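Local coordinates for inositol-3-phosphate synthase (Caenorhabditis elegans, PDB 1VKO), which is a member of the inositol-3-phosphate synthase family that holds nicotinamide-adenine-dinucleotide on a Rossmann-type domain, at residues 79-84 with 154-159; 245-250 with 294-299. All coordinates share one frame; numbering follows the deposited sequence.

Contact 1: residues 79-84 with 154-159. With NAD (nicotinamide-adenine-dinucleotide), chain G.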
ATOM      1  N   LEU A  79     -24.463  14.871 -29.791  1.00 20.06           N
ATOM      2  CA  LEU A  79     -23.364  13.896 -29.609  1.00 21.09           C
ATOM      3  C   LEU A  79     -23.849  12.480 -29.833  1.00 18.22           C
ATOM      4  O   LEU A  79     -24.849  12.032 -29.216  1.00 15.57           O
ATOM      5  CB  LEU A  79     -22.678  14.031 -28.210  1.00 20.76           C
ATOM      6  CG  LEU A  79     -21.566  13.027 -27.800  1.00 24.07           C
ATOM      7  CD1 LEU A  79     -20.343  13.175 -28.687  1.00 18.25           C
ATOM      8  CD2 LEU A  79     -21.142  13.213 -26.363  1.00 22.03           C
ATOM      9  N   LEU A  80     -23.121  11.779 -30.702  1.00 17.09           N
ATOM     10  CA  LEU A  80     -23.435  10.407 -31.035  1.00 18.90           C
ATOM     11  C   LEU A  80     -22.372   9.452 -30.534  1.00 19.02           C
ATOM     12  O   LEU A  80     -21.210   9.490 -30.995  1.00 18.40           O
ATOM     13  CB  LEU A  80     -23.553  10.230 -32.560  1.00 17.49           C
ATOM     14  CG  LEU A  80     -24.685  10.894 -33.314  1.00 16.79           C
ATOM     15  CD1 LEU A  80     -24.273  11.136 -34.772  1.00 10.48           C
ATOM     16  CD2 LEU A  80     -25.920  10.038 -33.221  1.00 24.84           C
ATOM     17  N   LEU A  81     -22.755   8.540 -29.644  1.00 20.45           N
ATOM     18  CA  LEU A  81     -21.725   7.660 -29.070  1.00 19.12           C
ATOM     19  C   LEU A  81     -21.802   6.305 -29.669  1.00 17.68           C
ATOM     20  O   LEU A  81     -22.886   5.717 -29.777  1.00 24.22           O
ATOM     21  CB  LEU A  81     -21.840   7.578 -27.547  1.00 18.28           C
ATOM     22  CG  LEU A  81     -21.881   8.912 -26.782  1.00 21.74           C
ATOM     23  CD1 LEU A  81     -22.053   8.759 -25.285  1.00 21.17           C
ATOM     24  CD2 LEU A  81     -20.625   9.703 -27.061  1.00  8.51           C
ATOM     25  N   VAL A  82     -20.660   5.792 -30.058  1.00 19.60           N
ATOM     26  CA  VAL A  82     -20.590   4.384 -30.420  1.00 18.34           C
ATOM     27  C   VAL A  82     -20.298   3.615 -29.161  1.00 21.89           C
ATOM     28  O   VAL A  82     -19.358   3.942 -28.405  1.00 22.63           O
ATOM     29  CB  VAL A  82     -19.564   4.112 -31.510  1.00 14.17           C
ATOM     30  CG1 VAL A  82     -19.777   2.718 -32.081  1.00 12.70           C
ATOM     31  CG2 VAL A  82     -19.677   5.186 -32.606  1.00 13.64           C
ATOM     32  N   GLY A  83     -21.123   2.608 -28.914  1.00 24.39           N
ATOM     33  CA  GLY A  83     -21.148   1.961 -27.612  1.00 22.48           C
ATOM     34  C   GLY A  83     -22.059   2.753 -26.677  1.00 22.95           C
ATOM     35  O   GLY A  83     -21.752   2.926 -25.517  1.00 25.80           O
ATOM     36  N   LEU A  84     -23.184   3.245 -27.176  1.00 23.13           N
ATOM     37  CA  LEU A  84     -24.103   4.082 -26.370  1.00 18.86           C
ATOM     38  C   LEU A  84     -24.646   3.348 -25.166  1.00 21.71           C
ATOM     39  O   LEU A  84     -24.966   3.977 -24.153  1.00 24.30           O
ATOM     40  CB  LEU A  84     -25.276   4.601 -27.207  1.00 16.30           C
ATOM     41  CG  LEU A  84     -26.405   5.385 -26.504  1.00 13.64           C
ATOM     42  CD1 LEU A  84     -25.930   6.772 -26.035  1.00 13.02           C
ATOM     43  CD2 LEU A  84     -27.659   5.564 -27.384  1.00 16.67           C
ATOM     44  N   LEU A 154     -26.228  19.211 -24.272  1.00 29.99           N
ATOM     45  CA  LEU A 154     -25.859  18.196 -25.270  1.00 27.18           C
ATOM     46  C   LEU A 154     -27.030  17.273 -25.508  1.00 25.33           C
ATOM     47  O   LEU A 154     -27.606  16.746 -24.558  1.00 24.85           O
ATOM     48  CB  LEU A 154     -24.647  17.369 -24.824  1.00 22.10           C
ATOM     49  CG  LEU A 154     -23.242  17.951 -24.557  1.00 29.57           C
ATOM     50  CD1 LEU A 154     -22.316  16.866 -23.933  1.00 15.42           C
ATOM     51  CD2 LEU A 154     -22.569  18.566 -25.815  1.00 24.88           C
ATOM     52  N   ILE A 155     -27.395  17.098 -26.774  1.00 24.71           N
ATOM     53  CA  ILE A 155     -28.392  16.104 -27.161  1.00 26.34           C
ATOM     54  C   ILE A 155     -27.663  14.838 -27.577  1.00 24.85           C
ATOM     55  O   ILE A 155     -26.821  14.878 -28.481  1.00 30.68           O
ATOM     56  CB  ILE A 155     -29.211  16.612 -28.385  1.00 27.30           C
ATOM     57  CG1 ILE A 155     -30.136  17.789 -28.022  1.00 34.30           C
ATOM     58  CG2 ILE A 155     -30.026  15.481 -28.961  1.00 21.26           C
ATOM     59  CD1 ILE A 155     -29.594  19.180 -28.401  1.00 37.19           C
ATOM     60  N   ILE A 156     -28.021  13.699 -26.998  1.00 21.53           N
ATOM     61  CA  ILE A 156     -27.250  12.484 -27.215  1.00 18.35           C
ATOM     62  C   ILE A 156     -28.014  11.274 -27.775  1.00 16.35           C
ATOM     63  O   ILE A 156     -28.982  10.829 -27.203  1.00 22.25           O
ATOM     64  CB  ILE A 156     -26.555  12.080 -25.913  1.00 18.67           C
ATOM     65  CG1 ILE A 156     -25.606  13.174 -25.426  1.00 18.54           C
ATOM     66  CG2 ILE A 156     -25.880  10.712 -26.069  1.00 15.91           C
ATOM     67  CD1 ILE A 156     -24.817  12.782 -24.151  1.00 24.53           C
ATOM     68  N   SER A 157     -27.546  10.730 -28.887  1.00 11.10           N
ATOM     69  CA  SER A 157     -27.965   9.423 -29.342  1.00 12.21           C
ATOM     70  C   SER A 157     -26.697   8.558 -29.603  1.00 15.59           C
ATOM     71  O   SER A 157     -25.595   8.894 -29.132  1.00 15.03           O
ATOM     72  CB  SER A 157     -28.765   9.574 -30.626  1.00 15.07           C
ATOM     73  OG  SER A 157     -29.291   8.321 -31.017  1.00 25.66           O
ATOM     74  N   GLY A 158     -26.870   7.464 -30.337  1.00 14.60           N
ATOM     75  CA  GLY A 158     -25.789   6.670 -30.809  1.00 18.12           C
ATOM     76  C   GLY A 158     -26.161   5.234 -31.075  1.00 20.54           C
ATOM     77  O   GLY A 158     -27.336   4.911 -31.246  1.00 18.81           O
ATOM     78  N   TRP A 159     -25.139   4.369 -31.102  1.00 20.58           N
ATOM     79  CA  TRP A 159     -25.321   2.997 -31.558  1.00 20.73           C
ATOM     80  C   TRP A 159     -24.806   1.942 -30.595  1.00 20.04           C
ATOM     81  O   TRP A 159     -23.852   2.169 -29.860  1.00 23.53           O
ATOM     82  CB  TRP A 159     -24.593   2.792 -32.854  1.00 20.15           C
ATOM     83  CG  TRP A 159     -24.920   3.749 -33.956  1.00 25.22           C
ATOM     84  CD1 TRP A 159     -25.825   3.564 -34.969  1.00 12.38           C
ATOM     85  CD2 TRP A 159     -24.288   5.006 -34.200  1.00 18.59           C
ATOM     86  NE1 TRP A 159     -25.810   4.654 -35.806  1.00 16.20           N
ATOM     87  CE2 TRP A 159     -24.881   5.555 -35.358  1.00 23.04           C
ATOM     88  CE3 TRP A 159     -23.300   5.750 -33.536  1.00 13.12           C
ATOM     89  CZ2 TRP A 159     -24.494   6.799 -35.883  1.00 15.82           C
ATOM     90  CZ3 TRP A 159     -22.894   6.952 -34.069  1.00 12.56           C
ATOM     91  CH2 TRP A 159     -23.503   7.477 -35.229  1.00 13.90           C
TER
HETATM   92  PA  NAD G 601     -18.471  -1.347 -22.006  1.00 25.23           P
HETATM   93  O1A NAD G 601     -18.381  -2.744 -22.394  1.00 15.07           O
HETATM   94  O2A NAD G 601     -19.338  -1.242 -20.820  1.00 18.41           O
HETATM   95  O5B NAD G 601     -18.998  -0.540 -23.265  1.00 28.60           O
HETATM   96  C5B NAD G 601     -18.840  -1.057 -24.552  1.00 24.71           C
HETATM   97  C4B NAD G 601     -20.195  -1.002 -25.234  1.00 16.86           C
HETATM   98  O4B NAD G 601     -19.986  -0.867 -26.622  1.00 27.42           O
HETATM   99  C3B NAD G 601     -20.988  -2.262 -25.036  1.00 19.58           C
HETATM  100  O3B NAD G 601     -22.332  -1.816 -24.944  1.00 17.06           O
HETATM  101  C2B NAD G 601     -20.890  -3.020 -26.330  1.00 17.79           C
HETATM  102  O2B NAD G 601     -22.213  -3.493 -26.574  1.00 24.24           O
HETATM  103  C1B NAD G 601     -20.599  -1.905 -27.329  1.00 17.26           C
HETATM  104  N9A NAD G 601     -19.907  -2.218 -28.606  1.00 16.04           N
HETATM  105  C8A NAD G 601     -18.902  -3.098 -28.872  1.00 29.17           C
HETATM  106  N7A NAD G 601     -18.624  -3.038 -30.193  1.00 22.19           N
HETATM  107  C5A NAD G 601     -19.422  -2.143 -30.804  1.00 27.77           C
HETATM  108  C6A NAD G 601     -19.584  -1.720 -32.135  1.00 32.19           C
HETATM  109  N6A NAD G 601     -18.899  -2.240 -33.167  1.00 28.02           N
HETATM  110  N1A NAD G 601     -20.544  -0.782 -32.415  1.00 14.67           N
HETATM  111  C2A NAD G 601     -21.348  -0.291 -31.428  1.00 25.60           C
HETATM  112  N3A NAD G 601     -21.202  -0.745 -30.157  1.00 14.80           N
HETATM  113  C4A NAD G 601     -20.255  -1.646 -29.821  1.00 27.36           C
HETATM  114  O3  NAD G 601     -17.011  -0.693 -21.741  1.00 18.80           O
HETATM  115  PN  NAD G 601     -16.892   0.782 -21.153  1.00 17.82           P
HETATM  116  O1N NAD G 601     -18.142   1.499 -21.517  1.00 34.71           O
HETATM  117  O2N NAD G 601     -16.519   0.663 -19.741  1.00 16.31           O
HETATM  118  O5D NAD G 601     -15.748   1.520 -22.036  1.00 21.97           O
HETATM  119  C5D NAD G 601     -15.757   1.445 -23.451  1.00 24.86           C
HETATM  120  C4D NAD G 601     -14.390   1.714 -24.108  1.00 24.67           C
HETATM  121  O4D NAD G 601     -13.795   2.862 -23.553  1.00 27.08           O
HETATM  122  C3D NAD G 601     -13.377   0.575 -23.941  1.00 23.94           C
HETATM  123  O3D NAD G 601     -12.677   0.421 -25.144  1.00 29.51           O
HETATM  124  C2D NAD G 601     -12.370   1.144 -22.974  1.00 31.80           C
HETATM  125  O2D NAD G 601     -11.040   0.677 -23.136  1.00 36.09           O
HETATM  126  C1D NAD G 601     -12.427   2.606 -23.324  1.00 28.92           C
HETATM  127  N1N NAD G 601     -11.819   3.302 -22.196  1.00 25.40           N
HETATM  128  C2N NAD G 601     -12.391   3.228 -20.965  1.00 13.40           C
HETATM  129  C3N NAD G 601     -11.781   3.870 -19.911  1.00 19.34           C
HETATM  130  C7N NAD G 601     -12.621   4.080 -18.708  1.00 25.56           C
HETATM  131  O7N NAD G 601     -13.907   3.491 -18.759  1.00 31.73           O
HETATM  132  N7N NAD G 601     -12.158   4.806 -17.683  1.00 25.15           N
HETATM  133  C4N NAD G 601     -10.596   4.609 -20.094  1.00 16.31           C
HETATM  134  C5N NAD G 601     -10.024   4.655 -21.346  1.00 15.55           C
HETATM  135  C6N NAD G 601     -10.645   3.982 -22.409  1.00 18.21           C
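Leu79 to Val82 run parallel to Ile156 to Trp159, joining the first strand of a Rossmann-type sheet to the neighbour at its edge, with NAD at the C-terminal ends of both. Four backbone bonds join the strands: Leu79 N gives to Ile155 O, Ser157 N to Leu79 O, Leu81 N to Ser157 O and Trp159 N to Leu81 O, the regular parallel pattern. Where strand 77-82 ends, Trp159 O takes two donors: Gly83 N at 2.9 Å, and Leu84 N at 3.0 Å from above the carbonyl plane. One oxygen thus grips two successive N-H groups of the turn that leads toward helix 87-100.

Apolar contacts form on both faces. With CG anti to the carbonyl carbon (chi1 -54°), the Trp159 indole leaves beside the backbone N, on the face of Leu80 and Val82: its CZ3 lies 3.7 Å from Leu80 CB, and its CE3 3.8 Å from Val82 CG2. The buried NE1 is satisfied by Asp230 OD2 of helix 220-238. On the other face, Leu84 CD1 meets Ile156 CG2 at 3.9 Å, and Val93 of helix 87-100 packs on both, branched aliphatic groups suiting an apolar helix-sheet seam.

Gly158 and Gly83 both have backbone angles that would jam a CB against the preceding carbonyl; at Gly158 it would also clash with Leu81 O, at Gly83 with NAD O4B. The bare Gly83 CA approaches NAD O4B to 3.2 Å, while Val82 CG1 lies 3.5 Å from NAD C2A.

Contact 2: residues 245-250 with 294-299. With NAD (nicotinamide-adenine-dinucleotide), chain G.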
ATOM      1  N   VAL A 245     -19.266  12.807 -33.229  1.00 22.09           N
ATOM      2  CA  VAL A 245     -19.332  11.380 -33.067  1.00 21.62           C
ATOM      3  C   VAL A 245     -18.152  10.916 -32.214  1.00 25.48           C
ATOM      4  O   VAL A 245     -17.002  11.356 -32.404  1.00 24.88           O
ATOM      5  CB  VAL A 245     -19.286  10.676 -34.406  1.00 25.99           C
ATOM      6  CG1 VAL A 245     -18.984   9.121 -34.207  1.00  8.62           C
ATOM      7  CG2 VAL A 245     -20.581  10.942 -35.157  1.00  9.63           C
ATOM      8  N   LEU A 246     -18.428  10.026 -31.270  1.00 25.14           N
ATOM      9  CA  LEU A 246     -17.397   9.631 -30.316  1.00 22.64           C
ATOM     10  C   LEU A 246     -17.469   8.144 -30.026  1.00 23.45           C
ATOM     11  O   LEU A 246     -18.544   7.600 -29.695  1.00 22.76           O
ATOM     12  CB  LEU A 246     -17.517  10.460 -29.021  1.00 22.65           C
ATOM     13  CG  LEU A 246     -16.474  10.264 -27.927  1.00 23.34           C
ATOM     14  CD1 LEU A 246     -16.179  11.590 -27.139  1.00 14.94           C
ATOM     15  CD2 LEU A 246     -16.912   9.123 -26.990  1.00 11.78           C
ATOM     16  N   TRP A 247     -16.313   7.495 -30.162  1.00 20.86           N
ATOM     17  CA  TRP A 247     -16.183   6.084 -29.928  1.00 21.00           C
ATOM     18  C   TRP A 247     -15.893   5.769 -28.450  1.00 21.36           C
ATOM     19  O   TRP A 247     -14.811   6.099 -27.897  1.00 21.04           O
ATOM     20  CB  TRP A 247     -15.062   5.521 -30.813  1.00 23.04           C
ATOM     21  CG  TRP A 247     -14.908   4.045 -30.652  1.00 19.94           C
ATOM     22  CD1 TRP A 247     -14.305   3.384 -29.609  1.00 30.30           C
ATOM     23  CD2 TRP A 247     -15.391   3.033 -31.542  1.00 21.99           C
ATOM     24  NE1 TRP A 247     -14.389   2.026 -29.801  1.00 25.33           N
ATOM     25  CE2 TRP A 247     -15.050   1.777 -30.975  1.00 21.45           C
ATOM     26  CE3 TRP A 247     -16.097   3.054 -32.766  1.00 23.19           C
ATOM     27  CZ2 TRP A 247     -15.363   0.560 -31.601  1.00 14.75           C
ATOM     28  CZ3 TRP A 247     -16.449   1.853 -33.353  1.00 21.93           C
ATOM     29  CH2 TRP A 247     -16.055   0.615 -32.781  1.00 29.77           C
ATOM     30  N   THR A 248     -16.844   5.088 -27.840  1.00 17.08           N
ATOM     31  CA  THR A 248     -16.712   4.578 -26.495  1.00 16.82           C
ATOM     32  C   THR A 248     -17.333   3.168 -26.438  1.00 21.90           C
ATOM     33  O   THR A 248     -17.955   2.776 -25.441  1.00 22.58           O
ATOM     34  CB  THR A 248     -17.343   5.549 -25.441  1.00 19.05           C
ATOM     35  OG1 THR A 248     -17.220   4.971 -24.138  1.00 22.28           O
ATOM     36  CG2 THR A 248     -18.891   5.741 -25.613  1.00  7.28           C
ATOM     37  N   ALA A 249     -17.163   2.424 -27.533  1.00 19.74           N
ATOM     38  CA  ALA A 249     -17.442   0.988 -27.596  1.00 20.82           C
ATOM     39  C   ALA A 249     -16.170   0.143 -27.313  1.00 19.54           C
ATOM     40  O   ALA A 249     -15.128   0.673 -27.014  1.00 22.09           O
ATOM     41  CB  ALA A 249     -18.015   0.648 -28.980  1.00 20.78           C
ATOM     42  N   ASN A 250     -16.260  -1.175 -27.386  1.00 19.13           N
ATOM     43  CA  ASN A 250     -15.142  -2.009 -26.986  1.00 18.92           C
ATOM     44  C   ASN A 250     -13.916  -1.767 -27.822  1.00 21.48           C
ATOM     45  O   ASN A 250     -13.986  -1.434 -29.009  1.00 23.58           O
ATOM     46  CB  ASN A 250     -15.502  -3.488 -26.964  1.00 15.51           C
ATOM     47  CG  ASN A 250     -16.495  -3.805 -25.863  1.00 31.45           C
ATOM     48  OD1 ASN A 250     -17.713  -3.854 -26.111  1.00 19.30           O
ATOM     49  ND2 ASN A 250     -15.999  -3.901 -24.609  1.00 34.73           N
ATOM     50  N   ALA A 294     -19.618  15.889 -39.410  1.00 29.75           N
ATOM     51  CA  ALA A 294     -19.462  15.620 -37.962  1.00 29.06           C
ATOM     52  C   ALA A 294     -18.000  15.384 -37.582  1.00 28.05           C
ATOM     53  O   ALA A 294     -17.225  14.836 -38.363  1.00 31.74           O
ATOM     54  CB  ALA A 294     -20.299  14.417 -37.540  1.00 27.68           C
ATOM     55  N   HIS A 295     -17.624  15.795 -36.379  1.00 25.78           N
ATOM     56  CA  HIS A 295     -16.260  15.601 -35.914  1.00 26.25           C
ATOM     57  C   HIS A 295     -16.212  14.232 -35.252  1.00 25.52           C
ATOM     58  O   HIS A 295     -17.243  13.682 -34.837  1.00 25.43           O
ATOM     59  CB  HIS A 295     -15.844  16.689 -34.907  1.00 26.85           C
ATOM     60  CG  HIS A 295     -16.196  18.080 -35.339  1.00 24.21           C
ATOM     61  ND1 HIS A 295     -15.497  18.755 -36.312  1.00 29.55           N
ATOM     62  CD2 HIS A 295     -17.166  18.923 -34.924  1.00 30.81           C
ATOM     63  CE1 HIS A 295     -16.037  19.943 -36.502  1.00 19.98           C
ATOM     64  NE2 HIS A 295     -17.043  20.078 -35.659  1.00 33.52           N
ATOM     65  N   TYR A 296     -15.017  13.688 -35.147  1.00 21.11           N
ATOM     66  CA  TYR A 296     -14.880  12.344 -34.660  1.00 22.00           C
ATOM     67  C   TYR A 296     -13.795  12.216 -33.585  1.00 22.66           C
ATOM     68  O   TYR A 296     -12.602  12.567 -33.829  1.00 22.27           O
ATOM     69  CB  TYR A 296     -14.633  11.378 -35.830  1.00 21.95           C
ATOM     70  CG  TYR A 296     -14.669   9.934 -35.380  1.00 23.28           C
ATOM     71  CD1 TYR A 296     -15.873   9.243 -35.235  1.00  7.35           C
ATOM     72  CD2 TYR A 296     -13.510   9.280 -35.061  1.00  3.90           C
ATOM     73  CE1 TYR A 296     -15.883   7.913 -34.796  1.00  9.20           C
ATOM     74  CE2 TYR A 296     -13.515   7.991 -34.597  1.00  6.15           C
ATOM     75  CZ  TYR A 296     -14.667   7.293 -34.496  1.00 13.64           C
ATOM     76  OH  TYR A 296     -14.604   5.959 -34.046  1.00 13.72           O
ATOM     77  N   ILE A 297     -14.229  11.725 -32.411  1.00 20.66           N
ATOM     78  CA  ILE A 297     -13.340  11.403 -31.260  1.00 21.57           C
ATOM     79  C   ILE A 297     -13.226   9.913 -30.954  1.00 20.64           C
ATOM     80  O   ILE A 297     -14.249   9.212 -30.814  1.00 16.21           O
ATOM     81  CB  ILE A 297     -13.798  12.131 -29.943  1.00 24.43           C
ATOM     82  CG1 ILE A 297     -14.170  13.608 -30.185  1.00 21.38           C
ATOM     83  CG2 ILE A 297     -12.742  11.949 -28.798  1.00  5.54           C
ATOM     84  CD1 ILE A 297     -13.075  14.449 -30.761  1.00 28.31           C
ATOM     85  N   ASN A 298     -11.980   9.446 -30.839  1.00 19.46           N
ATOM     86  CA  ASN A 298     -11.649   8.062 -30.515  1.00 22.32           C
ATOM     87  C   ASN A 298     -11.207   7.929 -29.046  1.00 24.36           C
ATOM     88  O   ASN A 298     -10.083   8.335 -28.703  1.00 22.38           O
ATOM     89  CB  ASN A 298     -10.508   7.563 -31.419  1.00 21.97           C
ATOM     90  CG  ASN A 298     -10.011   6.133 -31.034  1.00 27.41           C
ATOM     91  OD1 ASN A 298     -10.766   5.317 -30.510  1.00 19.35           O
ATOM     92  ND2 ASN A 298      -8.740   5.844 -31.313  1.00 32.64           N
ATOM     93  N   GLY A 299     -12.087   7.348 -28.223  1.00 21.13           N
ATOM     94  CA  GLY A 299     -11.914   7.186 -26.793  1.00 17.21           C
ATOM     95  C   GLY A 299     -11.209   5.888 -26.433  1.00 23.58           C
ATOM     96  O   GLY A 299     -10.913   5.631 -25.255  1.00 22.39           O
TER
HETATM   97  PA  NAD G 601     -18.471  -1.347 -22.006  1.00 25.23           P
HETATM   98  O1A NAD G 601     -18.381  -2.744 -22.394  1.00 15.07           O
HETATM   99  O2A NAD G 601     -19.338  -1.242 -20.820  1.00 18.41           O
HETATM  100  O5B NAD G 601     -18.998  -0.540 -23.265  1.00 28.60           O
HETATM  101  C5B NAD G 601     -18.840  -1.057 -24.552  1.00 24.71           C
HETATM  102  C4B NAD G 601     -20.195  -1.002 -25.234  1.00 16.86           C
HETATM  103  O4B NAD G 601     -19.986  -0.867 -26.622  1.00 27.42           O
HETATM  104  C3B NAD G 601     -20.988  -2.262 -25.036  1.00 19.58           C
HETATM  105  O3B NAD G 601     -22.332  -1.816 -24.944  1.00 17.06           O
HETATM  106  C2B NAD G 601     -20.890  -3.020 -26.330  1.00 17.79           C
HETATM  107  O2B NAD G 601     -22.213  -3.493 -26.574  1.00 24.24           O
HETATM  108  C1B NAD G 601     -20.599  -1.905 -27.329  1.00 17.26           C
HETATM  109  N9A NAD G 601     -19.907  -2.218 -28.606  1.00 16.04           N
HETATM  110  C8A NAD G 601     -18.902  -3.098 -28.872  1.00 29.17           C
HETATM  111  N7A NAD G 601     -18.624  -3.038 -30.193  1.00 22.19           N
HETATM  112  C5A NAD G 601     -19.422  -2.143 -30.804  1.00 27.77           C
HETATM  113  C6A NAD G 601     -19.584  -1.720 -32.135  1.00 32.19           C
HETATM  114  N6A NAD G 601     -18.899  -2.240 -33.167  1.00 28.02           N
HETATM  115  N1A NAD G 601     -20.544  -0.782 -32.415  1.00 14.67           N
HETATM  116  C2A NAD G 601     -21.348  -0.291 -31.428  1.00 25.60           C
HETATM  117  N3A NAD G 601     -21.202  -0.745 -30.157  1.00 14.80           N
HETATM  118  C4A NAD G 601     -20.255  -1.646 -29.821  1.00 27.36           C
HETATM  119  O3  NAD G 601     -17.011  -0.693 -21.741  1.00 18.80           O
HETATM  120  PN  NAD G 601     -16.892   0.782 -21.153  1.00 17.82           P
HETATM  121  O1N NAD G 601     -18.142   1.499 -21.517  1.00 34.71           O
HETATM  122  O2N NAD G 601     -16.519   0.663 -19.741  1.00 16.31           O
HETATM  123  O5D NAD G 601     -15.748   1.520 -22.036  1.00 21.97           O
HETATM  124  C5D NAD G 601     -15.757   1.445 -23.451  1.00 24.86           C
HETATM  125  C4D NAD G 601     -14.390   1.714 -24.108  1.00 24.67           C
HETATM  126  O4D NAD G 601     -13.795   2.862 -23.553  1.00 27.08           O
HETATM  127  C3D NAD G 601     -13.377   0.575 -23.941  1.00 23.94           C
HETATM  128  O3D NAD G 601     -12.677   0.421 -25.144  1.00 29.51           O
HETATM  129  C2D NAD G 601     -12.370   1.144 -22.974  1.00 31.80           C
HETATM  130  O2D NAD G 601     -11.040   0.677 -23.136  1.00 36.09           O
HETATM  131  C1D NAD G 601     -12.427   2.606 -23.324  1.00 28.92           C
HETATM  132  N1N NAD G 601     -11.819   3.302 -22.196  1.00 25.40           N
HETATM  133  C2N NAD G 601     -12.391   3.228 -20.965  1.00 13.40           C
HETATM  134  C3N NAD G 601     -11.781   3.870 -19.911  1.00 19.34           C
HETATM  135  C7N NAD G 601     -12.621   4.080 -18.708  1.00 25.56           C
HETATM  136  O7N NAD G 601     -13.907   3.491 -18.759  1.00 31.73           O
HETATM  137  N7N NAD G 601     -12.158   4.806 -17.683  1.00 25.15           N
HETATM  138  C4N NAD G 601     -10.596   4.609 -20.094  1.00 16.31           C
HETATM  139  C5N NAD G 601     -10.024   4.655 -21.346  1.00 15.55           C
HETATM  140  C6N NAD G 601     -10.645   3.982 -22.409  1.00 18.21           C
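Val245 to Trp247 pair with Tyr296 to Asn298 as parallel neighbours in the buried interior of the Rossmann-type sheet, and both segments continue past their strands to NAD, the second bringing Gly299 O near NAD C6N. Three nearly straight backbone bonds of 2.7 to 2.8 Å join them: Val245 N to His295 O, Ile297 N to Val245 O, and Trp247 N to Ile297 O. A fourth, from Gly299 N to Trp247 O, is more bent (137°). A CB on Gly299 would clash with Trp247 O, so glycine suits this turn.

The aromatic face is close-packed. Val245 CG1 sits at the edge of the Tyr296 ring, near its plane, 3.3 Å from CD1. Tyr296 and Trp247 lie side by side pointing the same way, both with CG anti to the backbone N, and Tyr296 OH comes to 3.3 Å from Trp247 CB. Helix 281-291 covers this face. On the other, Leu246 CD1 meets Ile297 CB at 3.7 Å, with Leu451 of helix 440-458 packed on both, branched aliphatic side chains that suit the apolar layer between sheet and helix.

Beyond the strand, the small Ala249 lies over one face of the Trp247 indole, offset toward the rim, and its CB is 3.3 Å from NAD C4A. Ala249 O accepts from NAD O3D at 3.1 Å. Here a main-chain carbonyl holds the cofactor's ribose hydroxyl, while the Ala249 methyl adds packing and Asn250 ND2 a weak bond to NAD O1A.

How the contacts relate
From the N terminus, strand 77-82 runs into the turn at Gly83 and helix 87-100, and the chain then returns as strand 154-159, where contact 1 closes a loop of 69 intervening residues. Contact 2 opens only afterwards: strand 242-247 is followed by helices 265-273 and 281-291 before 295-298 pairs with it, 43 residues intervening. The two loops are in series, neither nested nor crossed. They are joined across the sheet, since strands 77-82 and 242-247 are neighbours: Val82 N and Leu246 O lie 2.8 Å apart, a probable hydrogen bond. Together the contacts span four adjacent strands of the parallel sheet, in the order 154-159, 77-82, 242-247, 295-298, and both reach NAD.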